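Long-range contacts in putative Nitroreductase (Anabaena variabilis ATCC 29413, PDB 3EO7), which binds flavin mononucleotide and, as a nitroreductase-family protein, probably acts as an oxidoreductase: residues A[35-40]-A[169-174]; A[74-79]-A[200-205]; A[278-283]-A[449-454]; A[351-356]-A[469-474]. One frame throughout, in Å; residues are numbered along the deposited sequence. Where two conformers were deposited one is given.

Interaction 1. Residues A[35-40]-A[169-174]; sequences KQPVPF and VFYRSA
The irregular segment 35-40 runs past the first turn of helix 170-177, its backbone closest where the CA atoms of P37 and R172 stand 5.7 Å apart, and P39 centres an inverse gamma turn. Y171, with CG anti to the backbone N (chi1 -169°), crosses P37 and K35 at about a right angle. Its CD2 meets P37 CG at 3.8 Å, while K35 O lies at the ring edge and the extended K35 chain brings CD to 3.1 Å from Y171 OH. R172 carries the other half. Its extended chain slides the guanidinium under the gamma turn, so that P39 C sits over the centre of one face, 3.5 Å above the plane, and V169 CG2 covers the opposite face. In the plane, R172 NE gives its proton to a water at 2.9 Å, and this water donates to V38 O at 2.7 Å. An alanine at R172 would probably weaken the hold of the turn on the helix, since the sandwiched plane, the water bridge and the E110 salt bridge would go. R172 NH1 pairs with E110 and bonds to Y107 O, P37 also touches W175 of helix 170-177, and S173 faces helix 181-202 while V169 ends strand 162-169.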
loop_
_atom_site.group_PDB
_atom_site.type_symbol
_atom_site.label_atom_id
_atom_site.label_comp_id
_atom_site.label_asym_id
_atom_site.label_seq_id
_atom_site.Cartn_x
_atom_site.Cartn_y
_atom_site.Cartn_z
ATOM N N LYS A 35 -8.439 6.242 25.139
ATOM C CA LYS A 35 -8.946 6.370 23.804
ATOM C C LYS A 35 -8.336 5.457 22.723
ATOM O O LYS A 35 -8.630 5.701 21.565
ATOM C CB LYS A 35 -8.762 7.825 23.313
ATOM C CG LYS A 35 -9.830 8.856 23.697
ATOM C CD LYS A 35 -9.630 10.093 22.766
ATOM C CE LYS A 35 -10.735 11.164 22.791
ATOM N NZ LYS A 35 -10.471 12.231 21.719
ATOM N N GLN A 36 -7.500 4.454 23.062
ATOM C CA GLN A 36 -6.920 3.612 21.983
ATOM C C GLN A 36 -8.080 3.015 21.236
ATOM O O GLN A 36 -8.981 2.421 21.829
ATOM C CB GLN A 36 -5.954 2.483 22.371
ATOM C CG GLN A 36 -5.388 1.782 21.073
ATOM C CD GLN A 36 -4.416 0.638 21.304
ATOM O OE1 GLN A 36 -4.144 0.267 22.445
ATOM N NE2 GLN A 36 -3.879 0.073 20.212
ATOM N N PRO A 37 -8.092 3.226 19.930
ATOM C CA PRO A 37 -9.188 2.732 19.123
ATOM C C PRO A 37 -9.278 1.221 19.003
ATOM O O PRO A 37 -8.266 0.499 19.031
ATOM C CB PRO A 37 -8.892 3.330 17.734
ATOM C CG PRO A 37 -7.875 4.350 17.942
ATOM C CD PRO A 37 -7.116 3.989 19.146
ATOM N N VAL A 38 -10.507 0.768 18.796
ATOM C CA VAL A 38 -10.808 -0.617 18.463
ATOM C C VAL A 38 -10.855 -0.565 16.926
ATOM O O VAL A 38 -11.629 0.196 16.340
ATOM C CB VAL A 38 -12.141 -1.097 19.067
ATOM C CG1 VAL A 38 -12.457 -2.493 18.570
ATOM C CG2 VAL A 38 -12.036 -1.091 20.605
ATOM N N PRO A 39 -9.966 -1.310 16.263
ATOM C CA PRO A 39 -9.818 -1.156 14.810
ATOM C C PRO A 39 -10.793 -2.001 13.982
ATOM O O PRO A 39 -10.408 -2.655 13.014
ATOM C CB PRO A 39 -8.348 -1.555 14.613
ATOM C CG PRO A 39 -8.158 -2.640 15.597
ATOM C CD PRO A 39 -9.025 -2.308 16.795
ATOM N N PHE A 40 -12.056 -1.989 14.377
ATOM C CA PHE A 40 -13.097 -2.695 13.650
ATOM C C PHE A 40 -14.343 -1.817 13.726
ATOM O O PHE A 40 -14.535 -1.121 14.724
ATOM C CB PHE A 40 -13.432 -4.043 14.321
ATOM C CG PHE A 40 -12.232 -4.894 14.659
ATOM C CD1 PHE A 40 -11.561 -5.621 13.668
ATOM C CD2 PHE A 40 -11.769 -4.965 15.961
ATOM C CE1 PHE A 40 -10.464 -6.435 13.990
ATOM C CE2 PHE A 40 -10.673 -5.751 16.279
ATOM C CZ PHE A 40 -10.015 -6.467 15.280
ATOM N N VAL A 169 -9.963 5.170 8.462
ATOM C CA VAL A 169 -10.571 5.690 9.703
ATOM C C VAL A 169 -9.384 6.408 10.364
ATOM O O VAL A 169 -8.460 5.791 10.946
ATOM C CB VAL A 169 -11.165 4.585 10.595
ATOM C CG1 VAL A 169 -11.722 5.195 11.852
ATOM C CG2 VAL A 169 -12.258 3.795 9.830
ATOM N N PHE A 170 -9.372 7.725 10.212
ATOM C CA PHE A 170 -8.185 8.516 10.525
ATOM C C PHE A 170 -7.628 8.338 11.921
ATOM O O PHE A 170 -6.413 8.165 12.086
ATOM C CB PHE A 170 -8.461 9.996 10.291
ATOM C CG PHE A 170 -9.058 10.293 8.936
ATOM C CD1 PHE A 170 -8.387 9.946 7.745
ATOM C CD2 PHE A 170 -10.275 10.918 8.847
ATOM C CE1 PHE A 170 -8.957 10.226 6.518
ATOM C CE2 PHE A 170 -10.839 11.183 7.609
ATOM C CZ PHE A 170 -10.174 10.828 6.462
ATOM N N TYR A 171 -8.515 8.381 12.905
ATOM C CA TYR A 171 -8.066 8.332 14.288
ATOM C C TYR A 171 -7.347 7.046 14.649
ATOM O O TYR A 171 -6.560 7.033 15.596
ATOM C CB TYR A 171 -9.210 8.600 15.237
ATOM C CG TYR A 171 -8.756 8.811 16.667
ATOM C CD1 TYR A 171 -8.006 9.944 17.001
ATOM C CD2 TYR A 171 -9.074 7.915 17.662
ATOM C CE1 TYR A 171 -7.586 10.161 18.284
ATOM C CE2 TYR A 171 -8.655 8.140 18.962
ATOM C CZ TYR A 171 -7.931 9.272 19.258
ATOM O OH TYR A 171 -7.481 9.516 20.539
ATOM N N ARG A 172 -7.649 5.950 13.946
ATOM C CA ARG A 172 -6.981 4.692 14.245
ATOM C C ARG A 172 -5.443 4.862 14.225
ATOM O O ARG A 172 -4.742 4.290 15.076
ATOM C CB ARG A 172 -7.428 3.601 13.277
ATOM C CG ARG A 172 -8.857 3.140 13.498
ATOM C CD ARG A 172 -9.115 1.985 12.552
ATOM N NE ARG A 172 -10.499 1.584 12.625
ATOM C CZ ARG A 172 -11.083 0.744 11.780
ATOM N NH1 ARG A 172 -10.368 0.188 10.814
ATOM N NH2 ARG A 172 -12.395 0.488 11.902
ATOM N N SER A 173 -4.940 5.648 13.268
ATOM C CA SER A 173 -3.501 5.919 13.162
ATOM C C SER A 173 -3.128 7.203 13.892
ATOM O O SER A 173 -2.104 7.247 14.567
ATOM C CB SER A 173 -3.054 5.983 11.704
ATOM O OG SER A 173 -3.177 4.720 11.094
ATOM N N ALA A 174 -3.974 8.229 13.792
ATOM C CA ALA A 174 -3.674 9.542 14.407
ATOM C C ALA A 174 -3.535 9.458 15.931
ATOM O O ALA A 174 -2.850 10.274 16.558
ATOM C CB ALA A 174 -4.728 10.613 13.988
HETATM O O HOH W 1 -11.885 2.552 14.967
#

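Interaction 2. Residues A[74-79]-A[200-205]; sequences LSRLLF and AAITDY
A Schellman motif ends helix 181-202 just where it packs on helix 66-82, and both its bonds lie within 200-205: Y205 N to A200 O and D204 N to A201 O. A200 opens the walk; L77 CD1 approaches its CA at 3.9 Å, and A200 O accepts from the backbone N of both T203 and Y205. I202 follows on the flank, its CG2 touching R76 CD at 3.9 Å as the two chains cross at about a right angle. T203, the first residue to leave helical torsions, splits its branches between two partners. Its CG2 rests along the aliphatic part of R76, 3.7 Å from R76 CD, whereas OG1, in the crowded position between backbone N and carbonyl carbon (chi1 56°), turns to L77 and is bonded to S199 O. R76 bends at chi3, and its NH1 forms a salt bridge with E328, so the methylenes pack while the charge is answered by helix 325-333. D204, with phi of 58°, is the C-prime residue that turns the chain out of the helix. Y205 then begins strand 205-207, its OH bonded to W70. One methyl thus serves three residues: L77 CD1 also lies 3.6 Å from T203 OG1 and 3.9 Å from Y205 CD2.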
loop_
_atom_site.group_PDB
_atom_site.type_symbol
_atom_site.label_atom_id
_atom_site.label_comp_id
_atom_site.label_asym_id
_atom_site.label_seq_id
_atom_site.Cartn_x
_atom_site.Cartn_y
_atom_site.Cartn_z
ATOM N N LEU A 74 -14.859 -15.116 -3.547
ATOM C CA LEU A 74 -14.978 -13.843 -2.794
ATOM C C LEU A 74 -14.399 -13.985 -1.372
ATOM O O LEU A 74 -13.695 -13.110 -0.864
ATOM C CB LEU A 74 -16.460 -13.392 -2.696
ATOM C CG LEU A 74 -16.646 -12.037 -1.952
ATOM C CD1 LEU A 74 -15.913 -10.905 -2.692
ATOM C CD2 LEU A 74 -18.163 -11.736 -1.743
ATOM N N SER A 75 -14.699 -15.110 -0.736
ATOM C CA SER A 75 -14.229 -15.387 0.631
ATOM C C SER A 75 -12.700 -15.397 0.677
ATOM O O SER A 75 -12.062 -14.760 1.531
ATOM C CB SER A 75 -14.807 -16.724 1.110
ATOM O OG SER A 75 -14.326 -17.069 2.398
ATOM N N ARG A 76 -12.105 -16.109 -0.260
ATOM C CA ARG A 76 -10.647 -16.191 -0.345
ATOM C C ARG A 76 -9.988 -14.868 -0.712
ATOM O O ARG A 76 -8.939 -14.508 -0.141
ATOM C CB ARG A 76 -10.254 -17.303 -1.327
ATOM C CG ARG A 76 -8.760 -17.604 -1.453
ATOM C CD ARG A 76 -8.500 -18.692 -2.516
ATOM N NE ARG A 76 -9.347 -19.861 -2.292
ATOM C CZ ARG A 76 -9.033 -20.901 -1.519
ATOM N NH1 ARG A 76 -7.861 -20.949 -0.876
ATOM N NH2 ARG A 76 -9.908 -21.910 -1.392
ATOM N N LEU A 77 -10.587 -14.131 -1.658
ATOM C CA LEU A 77 -10.069 -12.841 -2.056
ATOM C C LEU A 77 -9.996 -11.911 -0.840
ATOM O O LEU A 77 -8.956 -11.306 -0.559
ATOM C CB LEU A 77 -10.930 -12.229 -3.182
ATOM C CG LEU A 77 -10.396 -10.944 -3.835
ATOM C CD1 LEU A 77 -10.998 -10.787 -5.257
ATOM C CD2 LEU A 77 -10.690 -9.732 -2.953
ATOM N N LEU A 78 -11.063 -11.890 -0.053
ATOM C CA LEU A 78 -11.111 -10.986 1.095
ATOM C C LEU A 78 -10.175 -11.447 2.199
ATOM O O LEU A 78 -9.446 -10.638 2.796
ATOM C CB LEU A 78 -12.527 -10.811 1.583
ATOM C CG LEU A 78 -13.487 -9.985 0.697
ATOM C CD1 LEU A 78 -14.953 -10.181 1.135
ATOM C CD2 LEU A 78 -13.053 -8.518 0.751
ATOM N N PHE A 79 -10.163 -12.749 2.448
ATOM C CA PHE A 79 -9.334 -13.285 3.537
ATOM C C PHE A 79 -7.838 -13.100 3.306
ATOM O O PHE A 79 -7.077 -12.762 4.224
ATOM C CB PHE A 79 -9.657 -14.746 3.801
ATOM C CG PHE A 79 -8.991 -15.253 5.031
ATOM C CD1 PHE A 79 -9.415 -14.791 6.288
ATOM C CD2 PHE A 79 -7.896 -16.095 4.950
ATOM C CE1 PHE A 79 -8.780 -15.198 7.437
ATOM C CE2 PHE A 79 -7.254 -16.520 6.111
ATOM C CZ PHE A 79 -7.693 -16.059 7.349
ATOM N N ALA A 200 -6.616 -11.299 -5.787
ATOM C CA ALA A 200 -7.480 -11.307 -6.972
ATOM C C ALA A 200 -6.911 -12.279 -7.989
ATOM O O ALA A 200 -7.654 -13.129 -8.496
ATOM C CB ALA A 200 -7.595 -9.909 -7.535
ATOM N N ALA A 201 -5.600 -12.214 -8.266
ATOM C CA ALA A 201 -5.003 -13.142 -9.226
ATOM C C ALA A 201 -5.306 -14.590 -8.847
ATOM O O ALA A 201 -5.673 -15.413 -9.708
ATOM C CB ALA A 201 -3.475 -12.921 -9.351
ATOM N N ILE A 202 -5.161 -14.880 -7.561
ATOM C CA ILE A 202 -5.378 -16.230 -7.003
ATOM C C ILE A 202 -6.801 -16.712 -7.275
ATOM O O ILE A 202 -7.015 -17.900 -7.535
ATOM C CB ILE A 202 -5.055 -16.277 -5.467
ATOM C CG1 ILE A 202 -3.537 -16.128 -5.229
ATOM C CG2 ILE A 202 -5.542 -17.595 -4.813
ATOM C CD1 ILE A 202 -3.161 -15.753 -3.785
ATOM N N THR A 203 -7.750 -15.782 -7.274
ATOM C CA THR A 203 -9.171 -16.064 -7.437
ATOM C C THR A 203 -9.759 -15.652 -8.816
ATOM O O THR A 203 -10.971 -15.533 -8.975
ATOM C CB THR A 203 -9.975 -15.448 -6.288
ATOM O OG1 THR A 203 -9.715 -14.056 -6.216
ATOM C CG2 THR A 203 -9.619 -16.123 -4.928
ATOM N N ASP A 204 -8.895 -15.497 -9.807
ATOM C CA ASP A 204 -9.299 -15.150 -11.176
ATOM C C ASP A 204 -10.090 -13.852 -11.305
ATOM O O ASP A 204 -11.040 -13.755 -12.081
ATOM C CB ASP A 204 -10.027 -16.318 -11.847
ATOM C CG ASP A 204 -9.161 -17.521 -11.987
ATOM O OD1 ASP A 204 -8.047 -17.400 -12.520
ATOM O OD2 ASP A 204 -9.613 -18.589 -11.570
ATOM N N TYR A 205 -9.684 -12.882 -10.503
ATOM C CA TYR A 205 -10.224 -11.519 -10.533
ATOM C C TYR A 205 -9.082 -10.578 -10.878
ATOM O O TYR A 205 -7.895 -10.927 -10.719
ATOM C CB TYR A 205 -10.798 -11.110 -9.176
ATOM C CG TYR A 205 -12.255 -11.440 -9.005
ATOM C CD1 TYR A 205 -13.214 -10.609 -9.559
ATOM C CD2 TYR A 205 -12.676 -12.563 -8.330
ATOM C CE1 TYR A 205 -14.547 -10.870 -9.441
ATOM C CE2 TYR A 205 -14.044 -12.833 -8.196
ATOM C CZ TYR A 205 -14.960 -11.970 -8.759
ATOM O OH TYR A 205 -16.320 -12.171 -8.682
#

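Interaction 3. Residues A[278-283]-A[449-454]; sequences TQISAS and GDRVYR
T278 is gripped by two arginines at the start of helix 452-473, where a type I beta turn from G449 to V452 leads into the helix. R451 takes the backbone oxygen: its NH1 donates to T278 O at 3.0 Å, with the acceptor close to the guanidinium plane and the donor on a carbonyl lone pair. R454 takes the hydroxyl, meeting it tip to tip, with NH2 to OG1 at 3.0 Å and a weak, longer bond from NE. The methyl branch faces the turn, T278 CG2 lying 3.6 Å from D450 O. I280 crosses R451 at about a right angle and lays CD1 over one guanidinium face, 3.5 Å above the plane; R454 NH1 stands over the opposite face. Such closeness of two cationic groups would be costly alone, but D215 probably offsets it, its two oxygens forming salt bridges with R451 NH1 and R454 NH1. A leucine at R451 would probably loosen the loop from the helix start, since the bond to T278 O and one arm of the D215 pairing would be lost. In the next shell, R451 NH2 bonds to G211 O, and D450 is tied to S8 and to the backbone of A10 and E259. T278 OG1 is itself held by a bond to F274 O in helix 270-276, which fixes the hydroxyl facing R454 NH2.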
loop_
_atom_site.group_PDB
_atom_site.type_symbol
_atom_site.label_atom_id
_atom_site.label_comp_id
_atom_site.label_asym_id
_atom_site.label_seq_id
_atom_site.Cartn_x
_atom_site.Cartn_y
_atom_site.Cartn_z
ATOM N N THR A 278 -7.506 17.772 -0.443
ATOM C CA THR A 278 -6.962 16.976 -1.529
ATOM C C THR A 278 -8.109 16.283 -2.257
ATOM O O THR A 278 -7.911 15.323 -3.011
ATOM C CB THR A 278 -5.930 15.936 -1.080
ATOM O OG1 THR A 278 -6.405 15.193 0.047
ATOM C CG2 THR A 278 -4.591 16.633 -0.734
ATOM N N GLN A 279 -9.315 16.763 -2.058
ATOM C CA GLN A 279 -10.424 16.145 -2.732
ATOM C C GLN A 279 -10.545 16.542 -4.198
ATOM O O GLN A 279 -9.927 17.507 -4.695
ATOM C CB GLN A 279 -11.754 16.364 -1.941
ATOM C CG GLN A 279 -12.109 17.738 -1.680
ATOM C CD GLN A 279 -13.375 17.881 -0.814
ATOM O OE1 GLN A 279 -14.469 17.442 -1.215
ATOM N NE2 GLN A 279 -13.237 18.558 0.344
ATOM N N ILE A 280 -11.311 15.734 -4.904
ATOM C CA ILE A 280 -11.715 16.016 -6.250
ATOM C C ILE A 280 -13.199 16.334 -6.214
ATOM O O ILE A 280 -13.982 15.694 -5.500
ATOM C CB ILE A 280 -11.441 14.846 -7.167
ATOM C CG1 ILE A 280 -9.935 14.788 -7.462
ATOM C CG2 ILE A 280 -12.211 14.971 -8.481
ATOM C CD1 ILE A 280 -9.498 13.557 -8.238
ATOM N N SER A 281 -13.586 17.315 -7.028
ATOM C CA SER A 281 -14.997 17.724 -7.123
ATOM C C SER A 281 -15.554 17.529 -8.535
ATOM O O SER A 281 -14.793 17.317 -9.480
ATOM C CB SER A 281 -15.073 19.187 -6.748
ATOM O OG SER A 281 -14.577 19.312 -5.437
ATOM N N ALA A 282 -16.879 17.599 -8.657
ATOM C CA ALA A 282 -17.530 17.466 -9.965
ATOM C C ALA A 282 -16.935 18.485 -10.925
ATOM O O ALA A 282 -16.507 19.575 -10.515
ATOM C CB ALA A 282 -19.038 17.648 -9.846
ATOM N N SER A 283 -16.881 18.111 -12.200
ATOM C CA SER A 283 -16.318 18.970 -13.222
ATOM C C SER A 283 -17.314 20.068 -13.617
ATOM O O SER A 283 -18.513 19.814 -13.737
ATOM C CB SER A 283 -15.870 18.126 -14.430
ATOM O OG SER A 283 -16.807 17.089 -14.708
ATOM N N GLY A 449 -1.695 17.443 -8.715
ATOM C CA GLY A 449 -2.104 18.307 -7.633
ATOM C C GLY A 449 -1.720 17.734 -6.275
ATOM O O GLY A 449 -0.975 16.740 -6.172
ATOM N N ASP A 450 -2.222 18.354 -5.212
ATOM C CA ASP A 450 -1.857 17.927 -3.867
ATOM C C ASP A 450 -2.286 16.515 -3.529
ATOM O O ASP A 450 -1.663 15.874 -2.710
ATOM C CB ASP A 450 -2.364 18.916 -2.828
ATOM C CG ASP A 450 -1.687 20.255 -2.968
ATOM O OD1 ASP A 450 -0.463 20.304 -2.706
ATOM O OD2 ASP A 450 -2.392 21.222 -3.332
ATOM N N ARG A 451 -3.360 16.056 -4.164
ATOM C CA ARG A 451 -3.845 14.670 -3.985
ATOM C C ARG A 451 -2.799 13.630 -4.371
ATOM O O ARG A 451 -2.888 12.485 -3.963
ATOM C CB ARG A 451 -5.128 14.483 -4.786
ATOM C CG ARG A 451 -5.827 13.112 -4.657
ATOM C CD ARG A 451 -6.934 13.059 -5.695
ATOM N NE ARG A 451 -7.873 11.910 -5.629
ATOM C CZ ARG A 451 -9.026 11.938 -4.937
ATOM N NH1 ARG A 451 -9.353 13.000 -4.198
ATOM N NH2 ARG A 451 -9.851 10.913 -4.990
ATOM N N VAL A 452 -1.787 14.018 -5.154
ATOM C CA VAL A 452 -0.729 13.081 -5.532
ATOM C C VAL A 452 -0.062 12.489 -4.287
ATOM O O VAL A 452 0.435 11.361 -4.327
ATOM C CB VAL A 452 0.367 13.723 -6.437
ATOM C CG1 VAL A 452 1.341 14.621 -5.615
ATOM C CG2 VAL A 452 1.129 12.587 -7.237
ATOM N N TYR A 453 -0.100 13.216 -3.168
ATOM C CA TYR A 453 0.493 12.732 -1.936
ATOM C C TYR A 453 -0.091 11.380 -1.551
ATOM O O TYR A 453 0.649 10.479 -1.099
ATOM C CB TYR A 453 0.292 13.755 -0.809
ATOM C CG TYR A 453 1.286 13.599 0.323
ATOM C CD1 TYR A 453 2.525 14.199 0.266
ATOM C CD2 TYR A 453 0.967 12.862 1.444
ATOM C CE1 TYR A 453 3.451 14.087 1.309
ATOM C CE2 TYR A 453 1.847 12.768 2.502
ATOM C CZ TYR A 453 3.111 13.365 2.406
ATOM O OH TYR A 453 3.972 13.255 3.450
ATOM N N ARG A 454 -1.420 11.245 -1.674
ATOM C CA ARG A 454 -2.081 9.967 -1.414
ATOM C C ARG A 454 -1.538 8.876 -2.351
ATOM O O ARG A 454 -1.208 7.790 -1.936
ATOM C CB ARG A 454 -3.579 10.065 -1.714
ATOM C CG ARG A 454 -4.324 11.085 -0.941
ATOM C CD ARG A 454 -5.817 10.897 -1.286
ATOM N NE ARG A 454 -6.609 11.992 -0.794
ATOM C CZ ARG A 454 -7.938 12.087 -0.941
ATOM N NH1 ARG A 454 -8.608 11.128 -1.570
ATOM N NH2 ARG A 454 -8.571 13.132 -0.448
#

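Interaction 4. Residues A[351-356]-A[469-474]; sequences KALLDF and LAAIQL
The F356 ring meets the methyl of A470 obliquely, its CD2 3.8 Å from A470 CB, with CG anti to the backbone N (chi1 177°) carrying the ring across to helix 452-473. Other aromatic and charged groups gather round the same ring: Y363 edge-to-face, W320 with planes at about 55°, and R466 in a cation-pi contact. Beside the ring, L353 makes the deepest approach. Its chain sets off alongside the neighbouring helix, and the CD2 branch then comes down on the backbone between A470 and A471, 3.4 Å from A471 N and 3.5 Å from A470 CB. L474, just past the last turn of the helix, closes the far end: its CD1 lies 3.8 Å from A352 CB and 4.0 Å from L353 CD2. The axes of the segments 351-356 and 469-473 pass 9.3 Å apart at 140°, nearer antiparallel than parallel, and A352, A470 and A471 present only a methyl each to the contact. Strand 500-508 lies beneath through L507, which touches both L353 and A471. The side chains that meet are all apolar, so the two helices are joined here by shape and dispersion, with R466 of helix 452-473 adding a hydrogen bond to F356 O.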
loop_
_atom_site.group_PDB
_atom_site.type_symbol
_atom_site.label_atom_id
_atom_site.label_comp_id
_atom_site.label_asym_id
_atom_site.label_seq_id
_atom_site.Cartn_x
_atom_site.Cartn_y
_atom_site.Cartn_z
ATOM N N LYS A 351 18.136 -9.844 -6.229
ATOM C CA LYS A 351 17.591 -9.764 -7.593
ATOM C C LYS A 351 16.177 -10.348 -7.682
ATOM O O LYS A 351 15.320 -9.794 -8.383
ATOM C CB LYS A 351 18.497 -10.435 -8.613
ATOM C CG LYS A 351 19.760 -9.630 -8.934
ATOM C CD LYS A 351 20.676 -10.311 -9.954
ATOM C CE LYS A 351 21.336 -11.556 -9.401
ATOM N NZ LYS A 351 22.354 -12.122 -10.383
ATOM N N ALA A 352 15.943 -11.467 -7.002
ATOM C CA ALA A 352 14.624 -12.124 -7.026
ATOM C C ALA A 352 13.553 -11.203 -6.412
ATOM O O ALA A 352 12.445 -11.083 -6.967
ATOM C CB ALA A 352 14.678 -13.484 -6.330
ATOM N N LEU A 353 13.887 -10.552 -5.285
ATOM C CA LEU A 353 12.967 -9.605 -4.629
ATOM C C LEU A 353 12.593 -8.475 -5.583
ATOM O O LEU A 353 11.416 -8.123 -5.725
ATOM C CB LEU A 353 13.585 -9.014 -3.360
ATOM C CG LEU A 353 13.987 -9.974 -2.266
ATOM C CD1 LEU A 353 14.593 -9.194 -1.089
ATOM C CD2 LEU A 353 12.791 -10.793 -1.864
ATOM N N LEU A 354 13.610 -7.914 -6.250
ATOM C CA LEU A 354 13.384 -6.808 -7.179
ATOM C C LEU A 354 12.567 -7.265 -8.387
ATOM O O LEU A 354 11.747 -6.512 -8.921
ATOM C CB LEU A 354 14.709 -6.198 -7.624
ATOM C CG LEU A 354 15.541 -5.526 -6.534
ATOM C CD1 LEU A 354 16.923 -5.018 -7.108
ATOM C CD2 LEU A 354 14.729 -4.396 -5.883
ATOM N N ASP A 355 12.819 -8.477 -8.838
ATOM C CA ASP A 355 12.116 -9.010 -10.001
ATOM C C ASP A 355 10.617 -9.138 -9.734
ATOM O O ASP A 355 9.804 -8.708 -10.538
ATOM C CB ASP A 355 12.695 -10.377 -10.377
ATOM C CG ASP A 355 12.119 -10.909 -11.675
ATOM O OD1 ASP A 355 12.389 -10.312 -12.732
ATOM O OD2 ASP A 355 11.413 -11.952 -11.619
ATOM N N PHE A 356 10.263 -9.701 -8.583
ATOM C CA PHE A 356 8.860 -9.894 -8.252
ATOM C C PHE A 356 8.169 -8.544 -8.033
ATOM O O PHE A 356 7.014 -8.365 -8.378
ATOM C CB PHE A 356 8.674 -10.799 -7.057
ATOM C CG PHE A 356 7.231 -10.938 -6.661
ATOM C CD1 PHE A 356 6.368 -11.649 -7.484
ATOM C CD2 PHE A 356 6.731 -10.378 -5.514
ATOM C CE1 PHE A 356 5.019 -11.785 -7.163
ATOM C CE2 PHE A 356 5.366 -10.529 -5.172
ATOM C CZ PHE A 356 4.515 -11.224 -6.014
ATOM N N LEU A 469 6.224 -9.875 0.676
ATOM C CA LEU A 469 5.789 -11.227 0.304
ATOM C C LEU A 469 6.938 -11.999 -0.338
ATOM O O LEU A 469 7.203 -13.161 0.035
ATOM C CB LEU A 469 4.561 -11.154 -0.592
ATOM C CG LEU A 469 3.263 -10.708 0.107
ATOM C CD1 LEU A 469 2.133 -10.465 -0.930
ATOM C CD2 LEU A 469 2.849 -11.706 1.201
ATOM N N ALA A 470 7.658 -11.362 -1.244
ATOM C CA ALA A 470 8.817 -12.015 -1.858
ATOM C C ALA A 470 9.864 -12.417 -0.812
ATOM O O ALA A 470 10.420 -13.519 -0.881
ATOM C CB ALA A 470 9.437 -11.153 -2.970
ATOM N N ALA A 471 10.131 -11.536 0.142
ATOM C CA ALA A 471 11.117 -11.800 1.184
ATOM C C ALA A 471 10.703 -13.024 1.965
ATOM O O ALA A 471 11.492 -13.932 2.163
ATOM C CB ALA A 471 11.273 -10.569 2.141
ATOM N N ILE A 472 9.457 -13.047 2.431
ATOM C CA ILE A 472 8.952 -14.177 3.206
ATOM C C ILE A 472 8.978 -15.476 2.404
ATOM O O ILE A 472 9.380 -16.509 2.934
ATOM C CB ILE A 472 7.535 -13.895 3.757
ATOM C CG1 ILE A 472 7.561 -12.697 4.730
ATOM C CG2 ILE A 472 6.918 -15.203 4.364
ATOM C CD1 ILE A 472 8.537 -12.821 5.917
ATOM N N GLN A 473 8.598 -15.433 1.125
ATOM C CA GLN A 473 8.680 -16.606 0.264
ATOM C C GLN A 473 10.085 -17.182 0.183
ATOM O O GLN A 473 10.247 -18.391 0.124
ATOM C CB GLN A 473 8.200 -16.263 -1.132
ATOM C CG GLN A 473 8.332 -17.365 -2.204
ATOM C CD GLN A 473 7.556 -18.630 -1.906
ATOM O OE1 GLN A 473 6.585 -18.621 -1.149
ATOM N NE2 GLN A 473 7.974 -19.743 -2.535
ATOM N N LEU A 474 11.083 -16.304 0.186
ATOM C CA LEU A 474 12.499 -16.676 0.146
ATOM C C LEU A 474 13.134 -16.925 1.526
ATOM O O LEU A 474 14.358 -17.018 1.614
ATOM C CB LEU A 474 13.295 -15.619 -0.624
ATOM C CG LEU A 474 12.906 -15.426 -2.108
ATOM C CD1 LEU A 474 13.884 -14.481 -2.779
ATOM C CD2 LEU A 474 12.847 -16.726 -2.863
#

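Interactions 1 and 2 lie in the N-terminal half of the chain and cross along it; both lie beside strand 162-169 and its following helices, 170-177 and 181-202, with centres 27 Å apart. Both close before interactions 3 and 4 open. These also cross, and share helix 452-473, interaction 3 at its beginning and interaction 4 at its end, with centres 33 Å apart and on opposite sides of the chain's centre. Interaction 3 ties the loop after helix 270-276 to the second half. Helix 181-202 carries part of interaction 2 and touches residues of interactions 3 and 4. Helices 181-202 and 452-473, which the contacts share, thus join the two halves, which both supply FMN-binding residues.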